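Local coordinates for KP6 killer toxin subunit alpha (Ustilago maydis virus P6, PDB 4GVB), which recognises cellular receptors on sensitive fungal cells as the alpha subunit of a secreted heterodimeric toxin, before the complex with the beta subunit precipitates cell death, at residues A30-K41 with F53-H64. Residues are numbered along the deposited sequence; the frame is centred on the assembly and turned at random.
Sequences ATAAGCGDHLSK and FSDDLRNQFYSH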
ATOM      1  N   ALA A  30      -2.574  -3.094  -0.993  1.00 18.55           N
ATOM      2  CA  ALA A  30      -1.796  -2.383  -1.997  1.00 18.17           C
ATOM      3  C   ALA A  30      -2.491  -2.483  -3.360  1.00 20.64           C
ATOM      4  O   ALA A  30      -2.573  -1.509  -4.112  1.00 15.95           O
ATOM      5  CB  ALA A  30      -0.405  -2.952  -2.080  1.00 19.49           C
ATOM      6  N   THR A  31      -3.002  -3.669  -3.666  1.00 19.96           N
ATOM      7  CA  THR A  31      -3.773  -3.869  -4.894  1.00 18.98           C
ATOM      8  C   THR A  31      -4.994  -2.987  -4.909  1.00 18.40           C
ATOM      9  O   THR A  31      -5.239  -2.294  -5.891  1.00 22.08           O
ATOM     10  CB  THR A  31      -4.237  -5.336  -5.070  1.00 20.45           C
ATOM     11  OG1 THR A  31      -3.095  -6.188  -5.145  1.00 21.40           O
ATOM     12  CG2 THR A  31      -5.044  -5.481  -6.368  1.00 18.41           C
ATOM     13  N   ALA A  32      -5.771  -3.022  -3.828  1.00 16.76           N
ATOM     14  CA  ALA A  32      -6.972  -2.201  -3.710  1.00 21.38           C
ATOM     15  C   ALA A  32      -6.696  -0.736  -3.994  1.00 19.62           C
ATOM     16  O   ALA A  32      -7.475  -0.088  -4.674  1.00 17.05           O
ATOM     17  CB  ALA A  32      -7.597  -2.349  -2.332  1.00 19.31           C
ATOM     18  N   ALA A  33      -5.604  -0.217  -3.434  1.00 18.37           N
ATOM     19  CA  ALA A  33      -5.250   1.195  -3.594  1.00 20.41           C
ATOM     20  C   ALA A  33      -4.912   1.588  -5.024  1.00 17.46           C
ATOM     21  O   ALA A  33      -4.867   2.784  -5.361  1.00 17.27           O
ATOM     22  CB  ALA A  33      -4.087   1.558  -2.653  1.00 14.97           C
ATOM     23  N   GLY A  34      -4.635   0.582  -5.852  1.00 15.19           N
ATOM     24  CA  GLY A  34      -4.340   0.769  -7.259  1.00 16.81           C
ATOM     25  C   GLY A  34      -5.463   0.310  -8.177  1.00 15.12           C
ATOM     26  O   GLY A  34      -5.248   0.143  -9.365  1.00 16.08           O
ATOM     27  N   CYS A  35      -6.666   0.157  -7.641  1.00 15.72           N
ATOM     28  CA  CYS A  35      -7.781  -0.410  -8.411  1.00 18.08           C
ATOM     29  C   CYS A  35      -9.134   0.257  -8.129  1.00 19.69           C
ATOM     30  O   CYS A  35      -9.272   1.081  -7.222  1.00 20.43           O
ATOM     31  CB  CYS A  35      -7.903  -1.905  -8.097  1.00 16.37           C
ATOM     32  SG  CYS A  35      -8.658  -2.868  -9.446  1.00 17.13           S
ATOM     33  N   GLY A  36     -10.142  -0.111  -8.912  1.00 16.58           N
ATOM     34  CA  GLY A  36     -11.502   0.276  -8.598  1.00 18.46           C
ATOM     35  C   GLY A  36     -11.685   1.752  -8.821  1.00 20.43           C
ATOM     36  O   GLY A  36     -11.441   2.236  -9.924  1.00 16.75           O
ATOM     37  N   ASP A  37     -12.119   2.464  -7.782  1.00 23.68           N
ATOM     38  CA  ASP A  37     -12.267   3.915  -7.868  1.00 21.72           C
ATOM     39  C   ASP A  37     -10.951   4.571  -8.298  1.00 21.58           C
ATOM     40  O   ASP A  37     -10.945   5.680  -8.835  1.00 21.86           O
ATOM     41  CB  ASP A  37     -12.687   4.511  -6.520  1.00 26.27           C
ATOM     42  CG  ASP A  37     -14.106   4.124  -6.105  1.00 35.15           C
ATOM     43  OD1 ASP A  37     -14.963   3.892  -6.987  1.00 31.92           O
ATOM     44  OD2 ASP A  37     -14.358   4.075  -4.881  1.00 38.31           O
ATOM     45  N   HIS A  38      -9.835   3.884  -8.062  1.00 21.76           N
ATOM     46  CA  HIS A  38      -8.520   4.508  -8.244  1.00 17.79           C
ATOM     47  C   HIS A  38      -7.974   4.316  -9.638  1.00 18.20           C
ATOM     48  O   HIS A  38      -6.991   4.952 -10.018  1.00 19.83           O
ATOM     49  CB  HIS A  38      -7.522   3.961  -7.219  1.00 19.98           C
ATOM     50  CG  HIS A  38      -7.986   4.097  -5.804  1.00 24.34           C
ATOM     51  ND1 HIS A  38      -8.121   5.317  -5.181  1.00 28.29           N
ATOM     52  CD2 HIS A  38      -8.359   3.167  -4.895  1.00 21.96           C
ATOM     53  CE1 HIS A  38      -8.552   5.133  -3.947  1.00 25.66           C
ATOM     54  NE2 HIS A  38      -8.699   3.837  -3.748  1.00 25.94           N
ATOM     55  N   LEU A  39      -8.606   3.433 -10.409  1.00 17.57           N
ATOM     56  CA  LEU A  39      -8.130   3.138 -11.754  1.00 18.12           C
ATOM     57  C   LEU A  39      -9.313   3.033 -12.708  1.00 19.61           C
ATOM     58  O   LEU A  39     -10.093   2.077 -12.666  1.00 15.84           O
ATOM     59  CB  LEU A  39      -7.300   1.846 -11.785  1.00 17.33           C
ATOM     60  CG  LEU A  39      -6.639   1.507 -13.125  1.00 17.88           C
ATOM     61  CD1 LEU A  39      -5.749   2.655 -13.625  1.00 19.96           C
ATOM     62  CD2 LEU A  39      -5.831   0.229 -13.020  1.00 19.35           C
ATOM     63  N   SER A  40      -9.439   4.023 -13.569  1.00 17.05           N
ATOM     64  CA  SER A  40     -10.546   4.063 -14.525  1.00 21.24           C
ATOM     65  C   SER A  40     -10.621   2.780 -15.342  1.00 20.33           C
ATOM     66  O   SER A  40      -9.608   2.282 -15.825  1.00 19.92           O
ATOM     67  CB  SER A  40     -10.398   5.275 -15.446  1.00 28.79           C
ATOM     68  OG  SER A  40     -11.436   5.326 -16.411  1.00 28.19           O
ATOM     69  N   LYS A  41     -11.834   2.248 -15.472  1.00 23.00           N
ATOM     70  CA  LYS A  41     -12.101   1.095 -16.326  1.00 23.72           C
ATOM     71  C   LYS A  41     -11.737  -0.219 -15.640  1.00 19.63           C
ATOM     72  O   LYS A  41     -11.935  -1.293 -16.201  1.00 18.68           O
ATOM     73  CB  LYS A  41     -11.360   1.224 -17.662  1.00 20.67           C
ATOM     74  CG  LYS A  41     -11.647   2.522 -18.413  1.00 26.23           C
ATOM     75  CD  LYS A  41     -10.810   2.646 -19.686  1.00 27.00           C
ATOM     76  CE  LYS A  41      -9.330   2.842 -19.368  1.00 28.55           C
ATOM     77  NZ  LYS A  41      -8.449   2.732 -20.562  1.00 27.44           N
ATOM     78  N   PHE A  53      -8.961  -5.722 -15.647  1.00 18.33           N
ATOM     79  CA  PHE A  53      -9.240  -4.750 -16.681  1.00 17.93           C
ATOM     80  C   PHE A  53      -9.204  -5.354 -18.093  1.00 18.23           C
ATOM     81  O   PHE A  53      -8.574  -6.398 -18.346  1.00 20.54           O
ATOM     82  CB  PHE A  53      -8.331  -3.497 -16.592  1.00 15.20           C
ATOM     83  CG  PHE A  53      -6.944  -3.772 -16.075  1.00 18.60           C
ATOM     84  CD1 PHE A  53      -5.974  -4.345 -16.895  1.00 21.52           C
ATOM     85  CD2 PHE A  53      -6.604  -3.451 -14.763  1.00 17.26           C
ATOM     86  CE1 PHE A  53      -4.692  -4.608 -16.405  1.00 19.75           C
ATOM     87  CE2 PHE A  53      -5.318  -3.703 -14.265  1.00 18.68           C
ATOM     88  CZ  PHE A  53      -4.370  -4.288 -15.083  1.00 20.41           C
ATOM     89  N   SER A  54      -9.887  -4.679 -19.006  1.00 17.38           N
ATOM     90  CA  SER A  54      -9.932  -5.117 -20.397  1.00 18.66           C
ATOM     91  C   SER A  54      -8.815  -4.426 -21.166  1.00 19.63           C
ATOM     92  O   SER A  54      -7.983  -5.074 -21.794  1.00 24.39           O
ATOM     93  CB  SER A  54     -11.308  -4.801 -21.018  1.00 21.83           C
ATOM     94  OG  SER A  54     -11.324  -5.121 -22.399  1.00 18.18           O
ATOM     95  N   ASP A  55      -8.785  -3.101 -21.113  1.00 21.25           N
ATOM     96  CA  ASP A  55      -7.655  -2.382 -21.676  1.00 21.29           C
ATOM     97  C   ASP A  55      -6.392  -2.841 -20.943  1.00 22.57           C
ATOM     98  O   ASP A  55      -6.451  -3.270 -19.792  1.00 17.34           O
ATOM     99  CB  ASP A  55      -7.846  -0.869 -21.556  1.00 21.07           C
ATOM    100  CG  ASP A  55      -8.922  -0.332 -22.491  1.00 22.49           C
ATOM    101  OD1 ASP A  55      -9.318  -1.049 -23.438  1.00 21.11           O
ATOM    102  OD2 ASP A  55      -9.356   0.816 -22.294  1.00 27.34           O
ATOM    103  N   ASP A  56      -5.252  -2.760 -21.612  1.00 20.64           N
ATOM    104  CA  ASP A  56      -4.011  -3.236 -21.016  1.00 21.16           C
ATOM    105  C   ASP A  56      -3.429  -2.188 -20.075  1.00 19.65           C
ATOM    106  O   ASP A  56      -2.607  -1.367 -20.479  1.00 22.38           O
ATOM    107  CB  ASP A  56      -2.999  -3.573 -22.106  1.00 24.54           C
ATOM    108  CG  ASP A  56      -1.772  -4.255 -21.556  1.00 26.84           C
ATOM    109  OD1 ASP A  56      -1.649  -4.331 -20.320  1.00 26.06           O
ATOM    110  OD2 ASP A  56      -0.933  -4.708 -22.356  1.00 25.84           O
ATOM    111  N   LEU A  57      -3.862  -2.223 -18.823  1.00 20.79           N
ATOM    112  CA  LEU A  57      -3.413  -1.258 -17.827  1.00 21.13           C
ATOM    113  C   LEU A  57      -2.268  -1.824 -16.985  1.00 18.65           C
ATOM    114  O   LEU A  57      -1.965  -1.306 -15.904  1.00 17.63           O
ATOM    115  CB  LEU A  57      -4.577  -0.875 -16.910  1.00 15.64           C
ATOM    116  CG  LEU A  57      -5.846  -0.353 -17.594  1.00 18.75           C
ATOM    117  CD1 LEU A  57      -6.914   0.007 -16.563  1.00 16.21           C
ATOM    118  CD2 LEU A  57      -5.556   0.848 -18.478  1.00 18.38           C
ATOM    119  N   ARG A  58      -1.642  -2.893 -17.469  1.00 20.93           N
ATOM    120  CA  ARG A  58      -0.571  -3.554 -16.719  1.00 23.95           C
ATOM    121  C   ARG A  58       0.580  -2.613 -16.347  1.00 22.34           C
ATOM    122  O   ARG A  58       1.098  -2.642 -15.216  1.00 21.03           O
ATOM    123  CB  ARG A  58      -0.041  -4.777 -17.488  1.00 25.58           C
ATOM    124  CG  ARG A  58      -0.957  -6.008 -17.440  1.00 27.93           C
ATOM    125  CD  ARG A  58      -0.396  -7.143 -18.291  1.00 25.67           C
ATOM    126  NE  ARG A  58      -0.251  -6.717 -19.681  1.00 30.27           N
ATOM    127  CZ  ARG A  58       0.334  -7.439 -20.632  1.00 32.59           C
ATOM    128  NH1 ARG A  58       0.836  -8.630 -20.340  1.00 31.72           N
ATOM    129  NH2 ARG A  58       0.424  -6.968 -21.869  1.00 27.72           N
ATOM    130  N   ASN A  59       1.000  -1.783 -17.290  1.00 20.18           N
ATOM    131  CA  ASN A  59       2.133  -0.902 -17.033  1.00 24.06           C
ATOM    132  C   ASN A  59       1.817   0.104 -15.942  1.00 24.02           C
ATOM    133  O   ASN A  59       2.614   0.314 -15.020  1.00 23.48           O
ATOM    134  CB  ASN A  59       2.542  -0.160 -18.301  1.00 29.20           C
ATOM    135  CG  ASN A  59       3.949   0.394 -18.215  1.00 35.48           C
ATOM    136  OD1 ASN A  59       4.870  -0.276 -17.725  1.00 28.71           O
ATOM    137  ND2 ASN A  59       4.128   1.621 -18.689  1.00 35.65           N
ATOM    138  N   GLN A  60       0.663   0.753 -16.072  1.00 21.80           N
ATOM    139  CA  GLN A  60       0.188   1.691 -15.069  1.00 18.47           C
ATOM    140  C   GLN A  60       0.082   1.007 -13.710  1.00 18.80           C
ATOM    141  O   GLN A  60       0.608   1.504 -12.717  1.00 17.98           O
ATOM    142  CB  GLN A  60      -1.175   2.283 -15.461  1.00 21.05           C
ATOM    143  CG  GLN A  60      -1.153   3.193 -16.690  1.00 27.29           C
ATOM    144  CD  GLN A  60      -1.247   2.435 -18.028  1.00 27.29           C
ATOM    145  OE1 GLN A  60      -1.027   1.225 -18.100  1.00 26.41           O
ATOM    146  NE2 GLN A  60      -1.578   3.163 -19.090  1.00 34.17           N
ATOM    147  N   PHE A  61      -0.602  -0.134 -13.656  1.00 17.93           N
ATOM    148  CA  PHE A  61      -0.774  -0.820 -12.388  1.00 20.00           C
ATOM    149  C   PHE A  61       0.582  -1.181 -11.788  1.00 18.03           C
ATOM    150  O   PHE A  61       0.797  -1.086 -10.565  1.00 18.82           O
ATOM    151  CB  PHE A  61      -1.655  -2.064 -12.556  1.00 19.80           C
ATOM    152  CG  PHE A  61      -1.996  -2.722 -11.263  1.00 17.15           C
ATOM    153  CD1 PHE A  61      -2.897  -2.136 -10.399  1.00 13.56           C
ATOM    154  CD2 PHE A  61      -1.402  -3.926 -10.902  1.00 18.73           C
ATOM    155  CE1 PHE A  61      -3.211  -2.723  -9.194  1.00 18.24           C
ATOM    156  CE2 PHE A  61      -1.704  -4.512  -9.680  1.00 18.16           C
ATOM    157  CZ  PHE A  61      -2.609  -3.918  -8.838  1.00 17.92           C
ATOM    158  N   TYR A  62       1.507  -1.576 -12.654  1.00 17.50           N
ATOM    159  CA  TYR A  62       2.852  -1.918 -12.209  1.00 21.72           C
ATOM    160  C   TYR A  62       3.520  -0.757 -11.496  1.00 20.96           C
ATOM    161  O   TYR A  62       4.259  -0.955 -10.525  1.00 25.69           O
ATOM    162  CB  TYR A  62       3.741  -2.342 -13.378  1.00 21.47           C
ATOM    163  CG  TYR A  62       5.181  -2.565 -12.924  1.00 23.46           C
ATOM    164  CD1 TYR A  62       5.548  -3.730 -12.261  1.00 28.50           C
ATOM    165  CD2 TYR A  62       6.155  -1.600 -13.137  1.00 31.70           C
ATOM    166  CE1 TYR A  62       6.864  -3.933 -11.840  1.00 31.27           C
ATOM    167  CE2 TYR A  62       7.463  -1.792 -12.713  1.00 31.80           C
ATOM    168  CZ  TYR A  62       7.804  -2.958 -12.069  1.00 32.96           C
ATOM    169  OH  TYR A  62       9.100  -3.142 -11.656  1.00 41.74           O
ATOM    170  N   SER A  63       3.297   0.452 -11.997  1.00 20.71           N
ATOM    171  CA  SER A  63       3.948   1.619 -11.421  1.00 19.31           C
ATOM    172  C   SER A  63       3.452   1.822 -10.005  1.00 20.09           C
ATOM    173  O   SER A  63       4.195   2.291  -9.143  1.00 17.45           O
ATOM    174  CB  SER A  63       3.707   2.874 -12.257  1.00 22.64           C
ATOM    175  OG  SER A  63       2.453   3.457 -11.935  1.00 30.03           O
ATOM    176  N   HIS A  64       2.198   1.454  -9.754  1.00 16.78           N
ATOM    177  CA  HIS A  64       1.659   1.548  -8.406  1.00 19.40           C
ATOM    178  C   HIS A  64       2.294   0.499  -7.488  1.00 19.33           C
ATOM    179  O   HIS A  64       2.832   0.845  -6.428  1.00 17.29           O
ATOM    180  CB  HIS A  64       0.122   1.456  -8.391  1.00 17.92           C
ATOM    181  CG  HIS A  64      -0.452   1.401  -7.012  1.00 15.51           C
ATOM    182  ND1 HIS A  64      -0.866   0.222  -6.417  1.00 15.94           N
ATOM    183  CD2 HIS A  64      -0.666   2.374  -6.096  1.00 15.15           C
ATOM    184  CE1 HIS A  64      -1.297   0.475  -5.194  1.00 16.14           C
ATOM    185  NE2 HIS A  64      -1.190   1.777  -4.976  1.00 21.79           N
TER
HETATM  186  O   HOH W   1     -11.865  -2.770 -18.389  1.00 17.14           O
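The end of helix 28-33 and the loop that follows it pack against helix 58-67 and the turn leading into it, on one side of this toxin subunit's antiparallel sheet, bringing Gly34, just after the helix, against Phe61 and His64. With no side chain in the way, Gly34 CA sits over one face of the His64 imidazole in a CH-pi contact, 3.7 Å from the ring centroid and 15° off its normal. Gly34 O meets the Phe61 ring edge, 3.4 Å from Phe61 CD1, and CG2 of Thr31 touches CZ of the same ring at 3.8 Å. Phe61 CG stands anti to the backbone N (chi1 -173°), which swings the ring across to Gly34 and Thr31. Leu39 and Leu57 run antiparallel alongside one another, with Leu39 CD2 3.7 Å from Leu57 CD1, and Leu57 CB lies over the centre of the Phe53 ring. A salt bridge closes the far end: Lys41 NZ meets the anti lone pair of Asp55 OD2 at 2.7 Å, which also accepts from Asn2. Behind this interface, Thr31 rests on Trp17 of strand 14-19, Phe61 on Met72 of strand 71-76, and the Cys35-Cys51 disulfide ties the loop after helix 28-33 to strand 50-53.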